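Sulfatase (Bacteroides fragilis CAG:558, PDB 6USS) probably hydrolyses aryl sulfate esters as a calcium-dependent arylsulfatase of the gut microbiome, captured here with an engineered substitution at its catalytic position. Local coordinates at residues Asn100-Trp109 and Tyr424-Gly432; Leu490-Arg501 and Lys509-Ile517. The protein carries 1 engineered substitution. All coordinates share one frame; numbering follows the deposited sequence.

Interaction 1: residues Asn100-Trp109 and Tyr424-Gly432; sequences NAARHRVTNW and YWNFPNHWG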
loop_
_atom_site.group_PDB
_atom_site.type_symbol
_atom_site.label_atom_id
_atom_site.label_comp_id
_atom_site.label_asym_id
_atom_site.label_seq_id
_atom_site.Cartn_x
_atom_site.Cartn_y
_atom_site.Cartn_z
ATOM N N ASN A 100 -7.810 18.192 15.521
ATOM C CA ASN A 100 -8.051 18.063 16.956
ATOM C C ASN A 100 -9.117 16.994 17.222
ATOM O O ASN A 100 -10.059 16.823 16.440
ATOM C CB ASN A 100 -8.491 19.403 17.552
ATOM C CG ASN A 100 -8.838 19.298 19.042
ATOM O OD1 ASN A 100 -10.008 19.202 19.405
ATOM N ND2 ASN A 100 -7.824 19.307 19.899
ATOM N N ALA A 101 -8.975 16.280 18.344
ATOM C CA ALA A 101 -9.844 15.130 18.602
ATOM C C ALA A 101 -11.324 15.521 18.636
ATOM O O ALA A 101 -12.193 14.747 18.215
ATOM C CB ALA A 101 -9.430 14.451 19.912
ATOM N N ALA A 102 -11.635 16.721 19.128
ATOM C CA ALA A 102 -13.033 17.126 19.210
ATOM C C ALA A 102 -13.672 17.115 17.834
ATOM O O ALA A 102 -14.836 16.734 17.691
ATOM C CB ALA A 102 -13.159 18.510 19.854
ATOM N N ARG A 103 -12.904 17.485 16.805
ATOM C CA ARG A 103 -13.432 17.531 15.451
ATOM C C ARG A 103 -13.544 16.142 14.823
ATOM O O ARG A 103 -14.541 15.849 14.149
ATOM C CB ARG A 103 -12.564 18.438 14.582
ATOM C CG ARG A 103 -13.041 18.534 13.155
ATOM C CD ARG A 103 -11.953 19.044 12.241
ATOM N NE ARG A 103 -11.417 20.335 12.662
ATOM C CZ ARG A 103 -12.060 21.488 12.504
ATOM N NH1 ARG A 103 -13.263 21.500 11.950
ATOM N NH2 ARG A 103 -11.508 22.626 12.901
ATOM N N HIS A 104 -12.551 15.264 15.000
ATOM C CA HIS A 104 -12.687 14.004 14.279
ATOM C C HIS A 104 -13.531 12.974 15.023
ATOM O O HIS A 104 -13.911 11.965 14.420
ATOM C CB HIS A 104 -11.310 13.417 13.900
ATOM C CG HIS A 104 -10.422 13.085 15.061
ATOM N ND1 HIS A 104 -10.769 12.177 16.043
ATOM C CD2 HIS A 104 -9.174 13.515 15.369
ATOM C CE1 HIS A 104 -9.777 12.073 16.910
ATOM N NE2 HIS A 104 -8.797 12.876 16.525
ATOM N N ARG A 105 -13.849 13.206 16.294
ATOM C CA ARG A 105 -14.812 12.417 17.060
ATOM C C ARG A 105 -14.400 10.966 17.276
ATOM O O ARG A 105 -15.232 10.157 17.703
ATOM C CB ARG A 105 -16.198 12.439 16.415
ATOM C CG ARG A 105 -16.760 13.827 16.274
ATOM C CD ARG A 105 -17.863 13.840 15.258
ATOM N NE ARG A 105 -18.751 14.982 15.416
ATOM C CZ ARG A 105 -19.904 15.106 14.766
ATOM N NH1 ARG A 105 -20.292 14.154 13.934
ATOM N NH2 ARG A 105 -20.672 16.174 14.944
ATOM N N VAL A 106 -13.155 10.602 16.987
ATOM C CA VAL A 106 -12.647 9.312 17.439
ATOM C C VAL A 106 -12.072 9.544 18.829
ATOM O O VAL A 106 -10.851 9.604 19.000
ATOM C CB VAL A 106 -11.590 8.740 16.472
ATOM C CG1 VAL A 106 -11.444 7.267 16.669
ATOM C CG2 VAL A 106 -11.957 9.033 15.034
ATOM N N THR A 107 -12.950 9.704 19.827
ATOM C CA THR A 107 -12.586 10.260 21.130
ATOM C C THR A 107 -12.386 9.206 22.205
ATOM O O THR A 107 -11.934 9.547 23.303
ATOM C CB THR A 107 -13.645 11.278 21.614
ATOM O OG1 THR A 107 -14.963 10.785 21.354
ATOM C CG2 THR A 107 -13.471 12.634 20.918
ATOM N N ASN A 108 -12.712 7.950 21.931
ATOM C CA ASN A 108 -12.351 6.848 22.808
ATOM C C ASN A 108 -11.731 5.754 21.948
ATOM O O ASN A 108 -11.662 5.879 20.721
ATOM C CB ASN A 108 -13.573 6.362 23.587
ATOM C CG ASN A 108 -13.201 5.578 24.804
ATOM O OD1 ASN A 108 -12.030 5.247 25.016
ATOM N ND2 ASN A 108 -14.205 5.241 25.613
ATOM N N TRP A 109 -11.275 4.666 22.568
ATOM C CA TRP A 109 -10.491 3.697 21.805
ATOM C C TRP A 109 -11.367 2.796 20.924
ATOM O O TRP A 109 -12.466 2.390 21.302
ATOM C CB TRP A 109 -9.606 2.858 22.736
ATOM C CG TRP A 109 -10.314 1.895 23.628
ATOM C CD1 TRP A 109 -10.767 2.133 24.895
ATOM C CD2 TRP A 109 -10.623 0.523 23.336
ATOM N NE1 TRP A 109 -11.351 0.993 25.410
ATOM C CE2 TRP A 109 -11.277 -0.009 24.472
ATOM C CE3 TRP A 109 -10.408 -0.307 22.228
ATOM C CZ2 TRP A 109 -11.729 -1.334 24.525
ATOM C CZ3 TRP A 109 -10.846 -1.623 22.286
ATOM C CH2 TRP A 109 -11.503 -2.122 23.428
ATOM N N TYR A 424 -7.119 22.209 23.226
ATOM C CA TYR A 424 -8.419 21.637 23.553
ATOM C C TYR A 424 -8.421 20.110 23.598
ATOM O O TYR A 424 -7.847 19.443 22.733
ATOM C CB TYR A 424 -9.464 22.085 22.557
ATOM C CG TYR A 424 -9.567 23.566 22.366
ATOM C CD1 TYR A 424 -8.926 24.185 21.303
ATOM C CD2 TYR A 424 -10.348 24.343 23.214
ATOM C CE1 TYR A 424 -9.032 25.527 21.102
ATOM C CE2 TYR A 424 -10.465 25.703 23.020
ATOM C CZ TYR A 424 -9.806 26.289 21.953
ATOM O OH TYR A 424 -9.910 27.646 21.741
ATOM N N TRP A 425 -9.121 19.563 24.592
ATOM C CA TRP A 425 -9.448 18.144 24.641
ATOM C C TRP A 425 -10.955 17.969 24.817
ATOM O O TRP A 425 -11.619 18.765 25.492
ATOM C CB TRP A 425 -8.748 17.418 25.781
ATOM C CG TRP A 425 -7.267 17.491 25.808
ATOM C CD1 TRP A 425 -6.393 16.477 25.528
ATOM C CD2 TRP A 425 -6.469 18.613 26.205
ATOM N NE1 TRP A 425 -5.106 16.900 25.712
ATOM C CE2 TRP A 425 -5.119 18.209 26.126
ATOM C CE3 TRP A 425 -6.762 19.920 26.623
ATOM C CZ2 TRP A 425 -4.061 19.071 26.434
ATOM C CZ3 TRP A 425 -5.711 20.773 26.928
ATOM C CH2 TRP A 425 -4.379 20.346 26.831
ATOM N N ASN A 426 -11.485 16.903 24.221
ATOM C CA ASN A 426 -12.876 16.524 24.433
ATOM C C ASN A 426 -12.961 15.017 24.589
ATOM O O ASN A 426 -12.563 14.280 23.683
ATOM C CB ASN A 426 -13.782 16.977 23.286
ATOM C CG ASN A 426 -15.240 16.873 23.660
ATOM O OD1 ASN A 426 -15.584 17.002 24.829
ATOM N ND2 ASN A 426 -16.094 16.614 22.692
ATOM N N PHE A 427 -13.502 14.567 25.725
ATOM C CA PHE A 427 -13.734 13.148 26.000
ATOM C C PHE A 427 -15.179 12.974 26.448
ATOM O O PHE A 427 -15.459 12.792 27.645
ATOM C CB PHE A 427 -12.763 12.614 27.060
ATOM C CG PHE A 427 -12.746 11.109 27.172
ATOM C CD1 PHE A 427 -11.983 10.341 26.295
ATOM C CD2 PHE A 427 -13.491 10.457 28.168
ATOM C CE1 PHE A 427 -11.964 8.934 26.396
ATOM C CE2 PHE A 427 -13.483 9.054 28.283
ATOM C CZ PHE A 427 -12.727 8.294 27.396
ATOM N N PRO A 428 -16.118 13.029 25.527
ATOM C CA PRO A 428 -17.528 12.779 25.855
ATOM C C PRO A 428 -17.851 11.288 25.857
ATOM O O PRO A 428 -18.762 10.828 25.161
ATOM C CB PRO A 428 -18.271 13.519 24.739
ATOM C CG PRO A 428 -17.344 13.400 23.549
ATOM C CD PRO A 428 -15.920 13.311 24.095
ATOM N N ASN A 429 -17.087 10.522 26.636
ATOM C CA ASN A 429 -17.092 9.071 26.556
ATOM C C ASN A 429 -16.978 8.474 27.953
ATOM O O ASN A 429 -16.844 9.186 28.950
ATOM C CB ASN A 429 -15.950 8.577 25.671
ATOM C CG ASN A 429 -16.137 8.956 24.238
ATOM O OD1 ASN A 429 -15.832 10.087 23.839
ATOM N ND2 ASN A 429 -16.668 8.025 23.445
ATOM N N HIS A 430 -17.011 7.145 28.028
ATOM C CA HIS A 430 -16.871 6.448 29.307
ATOM C C HIS A 430 -15.761 5.406 29.173
ATOM O O HIS A 430 -15.978 4.324 28.612
ATOM C CB HIS A 430 -18.192 5.813 29.739
ATOM C CG HIS A 430 -18.310 5.598 31.219
ATOM N ND1 HIS A 430 -19.371 4.928 31.794
ATOM C CD2 HIS A 430 -17.505 5.969 32.242
ATOM C CE1 HIS A 430 -19.212 4.892 33.104
ATOM N NE2 HIS A 430 -18.091 5.518 33.403
ATOM N N TRP A 431 -14.574 5.744 29.688
ATOM C CA TRP A 431 -13.463 4.807 29.735
ATOM C C TRP A 431 -13.718 3.735 30.792
ATOM O O TRP A 431 -14.661 3.805 31.584
ATOM C CB TRP A 431 -12.158 5.537 30.021
ATOM C CG TRP A 431 -10.962 4.734 29.695
ATOM C CD1 TRP A 431 -10.717 4.066 28.531
ATOM C CD2 TRP A 431 -9.820 4.508 30.538
ATOM N NE1 TRP A 431 -9.494 3.431 28.596
ATOM C CE2 TRP A 431 -8.922 3.687 29.813
ATOM C CE3 TRP A 431 -9.471 4.917 31.835
ATOM C CZ2 TRP A 431 -7.706 3.264 30.338
ATOM C CZ3 TRP A 431 -8.267 4.496 32.358
ATOM C CH2 TRP A 431 -7.391 3.682 31.609
ATOM N N GLY A 432 -12.852 2.728 30.806
ATOM C CA GLY A 432 -13.158 1.532 31.567
ATOM C C GLY A 432 -12.933 1.646 33.057
ATOM O O GLY A 432 -13.440 0.804 33.803
HETATM O O HOH W 1 -16.080 15.563 19.839
HETATM O O HOH W 2 -10.882 12.166 23.419
#
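Trp109 and Trp431 meet rim to rim, their planes at 89° and neither lying over the other's face; the closest atoms are Trp109 CD1 and Trp431 CD1, 4.1 Å apart. The Phe427 ring carries CB of Asn429, two residues on, on one face and has Trp431 N in plane at its edge, while the amide of Asn108 leans on it obliquely, CG 3.8 Å from Phe427 CZ. Asparagines suit this buried seam because one amide can both donate and accept. Asn100, at the N-cap of helix 101-104, takes Ala102 N on its OD1 and sends ND2 to Tyr424 O at 2.8 Å, and also to Glu381. With CG anti to the backbone N (chi1 176°), the amide reaches back to the strand. Thr107 serves twice: OG1 donates to Asn429 OD1 at 2.7 Å, and its methyl CG2 packs against Asn426 O. Asn429 ND2 and Asn108 ND2 both bond Asp118. Small Ala102 lets its CB approach Asn426 CB to 3.8 Å. One water links Ala102 O to Asn426 ND2; another donates to Thr107 O and Asn426 O, two acceptors that cannot bond each other. Strand 422-427, an outermost strand of the four-stranded antiparallel sheet, thus docks on helix 101-104 and its following loop; Ala101 packs on helix 88-97, and Ala102 and Asn426 meet Leu494 of helix 480-496.

Interaction 2: residues Leu490-Arg501 and Lys509-Ile517; sequences LGNYLRKVGGQR and KPCPWPDEI
Trp513 is clasped between two arginines of 490-501. The Arg501 guanidinium lies flat on one face, planes 19° apart and centres 3.6 Å apart, a cation-pi stack to which Arg501 CD adds a CH-pi contact over the six-membered ring. On the opposite face, Arg495 offers its aliphatic CG, 4.0 Å from the centroid of the five-membered ring. Leu494 CD1 presses obliquely on Trp513 CZ3 at 3.7 Å, and Pro514 CG meets Leu490 CG; in this tight part the indole's breadth fills the space beside the helix. Arg501 NE and NH2 converge there on the carbonyl oxygen of buried Cys511. Gly491, lacking a side chain, lets Asp515 come close. Toward solvent the contact becomes polar. Bent at chi3 (-64°), Arg495 grips the Asp515 carboxylate end-on, NH1 to OD1 at 2.9 Å and NH2 to OD2 at 2.7 Å, the two groups nearly coplanar; Asn492 OD1 takes a further bond from NH2. Arg501 NH2 forms a salt bridge with exposed Glu516 OE1 at 3.1 Å, and exposed Pro510 lays CB over the guanidinium's other face. Helix 480-496 ends in a Schellman motif with Gly498, at positive phi, as C-prime residue, and the C-terminal tail folds back against the helix and the loop that leaves it.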
loop_
_atom_site.group_PDB
_atom_site.type_symbol
_atom_site.label_atom_id
_atom_site.label_comp_id
_atom_site.label_asym_id
_atom_site.label_seq_id
_atom_site.Cartn_x
_atom_site.Cartn_y
_atom_site.Cartn_z
ATOM N N LEU A 490 -13.831 27.375 25.519
ATOM C CA LEU A 490 -14.051 25.957 25.245
ATOM C C LEU A 490 -15.362 25.739 24.494
ATOM O O LEU A 490 -15.388 25.110 23.429
ATOM C CB LEU A 490 -14.038 25.184 26.571
ATOM C CG LEU A 490 -13.924 23.659 26.671
ATOM C CD1 LEU A 490 -12.946 23.092 25.645
ATOM C CD2 LEU A 490 -13.523 23.224 28.095
ATOM N N GLY A 491 -16.461 26.270 25.031
ATOM C CA GLY A 491 -17.759 26.033 24.423
ATOM C C GLY A 491 -17.809 26.463 22.971
ATOM O O GLY A 491 -18.299 25.724 22.108
ATOM N N ASN A 492 -17.281 27.655 22.678
ATOM C CA ASN A 492 -17.292 28.140 21.305
ATOM C C ASN A 492 -16.538 27.194 20.390
ATOM O O ASN A 492 -17.030 26.834 19.315
ATOM C CB ASN A 492 -16.685 29.534 21.237
ATOM C CG ASN A 492 -17.630 30.595 21.725
ATOM O OD1 ASN A 492 -18.854 30.418 21.707
ATOM N ND2 ASN A 492 -17.072 31.707 22.183
ATOM N N TYR A 493 -15.347 26.764 20.816
ATOM C CA TYR A 493 -14.518 25.887 19.997
ATOM C C TYR A 493 -15.192 24.537 19.758
ATOM O O TYR A 493 -15.223 24.042 18.622
ATOM C CB TYR A 493 -13.148 25.693 20.646
ATOM C CG TYR A 493 -12.254 24.841 19.788
ATOM C CD1 TYR A 493 -11.504 25.406 18.765
ATOM C CD2 TYR A 493 -12.205 23.468 19.957
ATOM C CE1 TYR A 493 -10.701 24.633 17.957
ATOM C CE2 TYR A 493 -11.405 22.677 19.144
ATOM C CZ TYR A 493 -10.656 23.268 18.146
ATOM O OH TYR A 493 -9.850 22.491 17.340
ATOM N N LEU A 494 -15.716 23.913 20.817
ATOM C CA LEU A 494 -16.375 22.625 20.644
ATOM C C LEU A 494 -17.489 22.732 19.618
ATOM O O LEU A 494 -17.571 21.922 18.688
ATOM C CB LEU A 494 -16.924 22.122 21.979
ATOM C CG LEU A 494 -15.896 21.923 23.098
ATOM C CD1 LEU A 494 -16.585 21.455 24.382
ATOM C CD2 LEU A 494 -14.790 20.952 22.688
ATOM N N ARG A 495 -18.348 23.749 19.756
ATOM C CA ARG A 495 -19.441 23.894 18.801
ATOM C C ARG A 495 -18.902 24.222 17.415
ATOM O O ARG A 495 -19.411 23.717 16.409
ATOM C CB ARG A 495 -20.430 24.961 19.269
ATOM C CG ARG A 495 -21.168 24.597 20.545
ATOM C CD ARG A 495 -22.118 25.710 20.974
ATOM N NE ARG A 495 -21.421 26.956 21.320
ATOM C CZ ARG A 495 -21.104 27.338 22.561
ATOM N NH1 ARG A 495 -21.410 26.565 23.599
ATOM N NH2 ARG A 495 -20.473 28.494 22.768
ATOM N N LYS A 496 -17.840 25.032 17.349
ATOM C CA LYS A 496 -17.289 25.446 16.063
ATOM C C LYS A 496 -16.817 24.252 15.236
ATOM O O LYS A 496 -17.108 24.170 14.039
ATOM C CB LYS A 496 -16.139 26.434 16.267
ATOM C CG LYS A 496 -15.435 26.831 14.956
ATOM C CD LYS A 496 -14.377 27.919 15.145
ATOM C CE LYS A 496 -13.065 27.346 15.672
ATOM N NZ LYS A 496 -12.316 28.298 16.572
ATOM N N VAL A 497 -16.089 23.315 15.848
ATOM C CA VAL A 497 -15.510 22.210 15.091
ATOM C C VAL A 497 -16.490 21.042 15.028
ATOM O O VAL A 497 -16.148 19.956 14.545
ATOM C CB VAL A 497 -14.163 21.759 15.697
ATOM C CG1 VAL A 497 -13.205 22.946 15.847
ATOM C CG2 VAL A 497 -14.401 21.060 17.042
ATOM N N GLY A 498 -17.707 21.239 15.525
ATOM C CA GLY A 498 -18.668 20.150 15.548
ATOM C C GLY A 498 -18.401 19.088 16.593
ATOM O O GLY A 498 -18.750 17.920 16.389
ATOM N N GLY A 499 -17.777 19.459 17.707
ATOM C CA GLY A 499 -17.540 18.514 18.779
ATOM C C GLY A 499 -18.836 18.010 19.386
ATOM O O GLY A 499 -19.937 18.506 19.122
ATOM N N GLN A 500 -18.698 16.996 20.233
ATOM C CA GLN A 500 -19.857 16.289 20.743
ATOM C C GLN A 500 -19.853 16.258 22.264
ATOM O O GLN A 500 -18.900 16.664 22.930
ATOM C CB GLN A 500 -19.910 14.868 20.193
ATOM C CG GLN A 500 -20.032 14.802 18.691
ATOM C CD GLN A 500 -20.068 13.370 18.218
ATOM O OE1 GLN A 500 -19.154 12.585 18.511
ATOM N NE2 GLN A 500 -21.140 13.005 17.513
ATOM N N ARG A 501 -20.947 15.750 22.811
ATOM C CA ARG A 501 -21.174 15.832 24.239
ATOM C C ARG A 501 -22.066 14.667 24.619
ATOM O O ARG A 501 -22.818 14.158 23.773
ATOM C CB ARG A 501 -21.829 17.176 24.603
ATOM C CG ARG A 501 -23.257 17.288 24.074
ATOM C CD ARG A 501 -23.657 18.676 23.566
ATOM N NE ARG A 501 -24.224 19.512 24.609
ATOM C CZ ARG A 501 -25.138 20.457 24.418
ATOM N NH1 ARG A 501 -25.608 20.708 23.204
ATOM N NH2 ARG A 501 -25.570 21.164 25.455
ATOM N N LYS A 509 -31.907 15.075 27.654
ATOM C CA LYS A 509 -31.346 16.296 27.102
ATOM C C LYS A 509 -29.811 16.252 27.146
ATOM O O LYS A 509 -29.224 15.647 28.050
ATOM C CB LYS A 509 -31.885 17.503 27.884
ATOM C CG LYS A 509 -31.294 18.872 27.482
ATOM C CD LYS A 509 -32.167 20.072 27.896
ATOM C CE LYS A 509 -31.756 20.670 29.244
ATOM N NZ LYS A 509 -32.943 21.007 30.089
ATOM N N PRO A 510 -29.129 16.868 26.176
ATOM C CA PRO A 510 -27.657 16.901 26.229
ATOM C C PRO A 510 -27.147 17.503 27.534
ATOM O O PRO A 510 -27.798 18.358 28.141
ATOM C CB PRO A 510 -27.277 17.779 25.028
ATOM C CG PRO A 510 -28.408 17.616 24.079
ATOM C CD PRO A 510 -29.648 17.457 24.929
ATOM N N CYS A 511 -25.964 17.052 27.962
ATOM C CA CYS A 511 -25.280 17.718 29.069
ATOM C C CYS A 511 -24.922 19.153 28.684
ATOM O O CYS A 511 -24.496 19.403 27.551
ATOM C CB CYS A 511 -23.998 16.970 29.456
ATOM S SG CYS A 511 -24.184 15.207 29.810
ATOM N N PRO A 512 -25.081 20.113 29.595
ATOM C CA PRO A 512 -24.710 21.502 29.277
ATOM C C PRO A 512 -23.269 21.608 28.807
ATOM O O PRO A 512 -22.365 21.008 29.388
ATOM C CB PRO A 512 -24.892 22.245 30.609
ATOM C CG PRO A 512 -25.779 21.370 31.437
ATOM C CD PRO A 512 -25.566 19.956 30.980
ATOM N N TRP A 513 -23.057 22.398 27.757
ATOM C CA TRP A 513 -21.721 22.844 27.394
ATOM C C TRP A 513 -21.116 23.557 28.601
ATOM O O TRP A 513 -21.869 24.020 29.469
ATOM C CB TRP A 513 -21.778 23.797 26.194
ATOM C CG TRP A 513 -22.144 23.192 24.885
ATOM C CD1 TRP A 513 -23.161 23.586 24.068
ATOM C CD2 TRP A 513 -21.474 22.117 24.208
ATOM N NE1 TRP A 513 -23.183 22.815 22.940
ATOM C CE2 TRP A 513 -22.162 21.902 22.994
ATOM C CE3 TRP A 513 -20.372 21.307 24.515
ATOM C CZ2 TRP A 513 -21.787 20.910 22.082
ATOM C CZ3 TRP A 513 -20.000 20.319 23.616
ATOM C CH2 TRP A 513 -20.711 20.121 22.416
ATOM N N PRO A 514 -19.781 23.700 28.687
ATOM C CA PRO A 514 -19.202 24.412 29.845
ATOM C C PRO A 514 -19.748 25.818 30.034
ATOM O O PRO A 514 -19.882 26.282 31.172
ATOM C CB PRO A 514 -17.696 24.450 29.529
ATOM C CG PRO A 514 -17.480 23.558 28.386
ATOM C CD PRO A 514 -18.766 23.410 27.658
ATOM N N ASP A 515 -20.047 26.522 28.941
ATOM C CA ASP A 515 -20.531 27.894 29.011
ATOM C C ASP A 515 -22.057 27.982 29.114
ATOM O O ASP A 515 -22.622 29.061 28.903
ATOM C CB ASP A 515 -20.020 28.703 27.808
ATOM C CG ASP A 515 -20.472 28.133 26.478
ATOM O OD1 ASP A 515 -20.784 26.926 26.424
ATOM O OD2 ASP A 515 -20.516 28.885 25.480
ATOM N N GLU A 516 -22.735 26.873 29.431
ATOM C CA GLU A 516 -24.149 26.902 29.791
ATOM C C GLU A 516 -24.360 26.551 31.264
ATOM O O GLU A 516 -25.439 26.096 31.641
ATOM C CB GLU A 516 -24.961 25.963 28.893
ATOM C CG GLU A 516 -24.906 26.246 27.384
ATOM C CD GLU A 516 -25.447 25.069 26.522
ATOM O OE1 GLU A 516 -25.251 23.881 26.886
ATOM O OE2 GLU A 516 -26.058 25.324 25.459
ATOM N N ILE A 517 -23.352 26.760 32.107
ATOM C CA ILE A 517 -23.418 26.394 33.521
ATOM C C ILE A 517 -22.919 27.561 34.355
ATOM O O ILE A 517 -21.765 27.964 34.217
ATOM C CB ILE A 517 -22.587 25.118 33.823
ATOM C CG1 ILE A 517 -23.399 23.860 33.551
ATOM C CG2 ILE A 517 -22.093 25.106 35.280
ATOM C CD1 ILE A 517 -24.343 23.503 34.687
#

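Both interactions involve the C-terminal part of the chain, and helix 480-496 with its exit loop joins them. Interaction 1 is buried nearer the chain's centre, linking the four-stranded sheet to helix 101-104 and the loop after it, and its tryptophan end approaches the calcium site, the side chain of Trp109 lying about 8 Å from the calcium ion. Interaction 2 is peripheral and only partly buried, far from that site. Their chemistry follows: neutral amides, a threonine and bound waters serve the interior, whereas at the periphery arginines bind carboxylates and close over a buried tryptophan. The two touch directly, Asn426 ND2 reaching Gln500 O and Arg105 NH2 reaching Gly498 O in probable hydrogen bonds, with Tyr424 and Tyr493 stacked alongside.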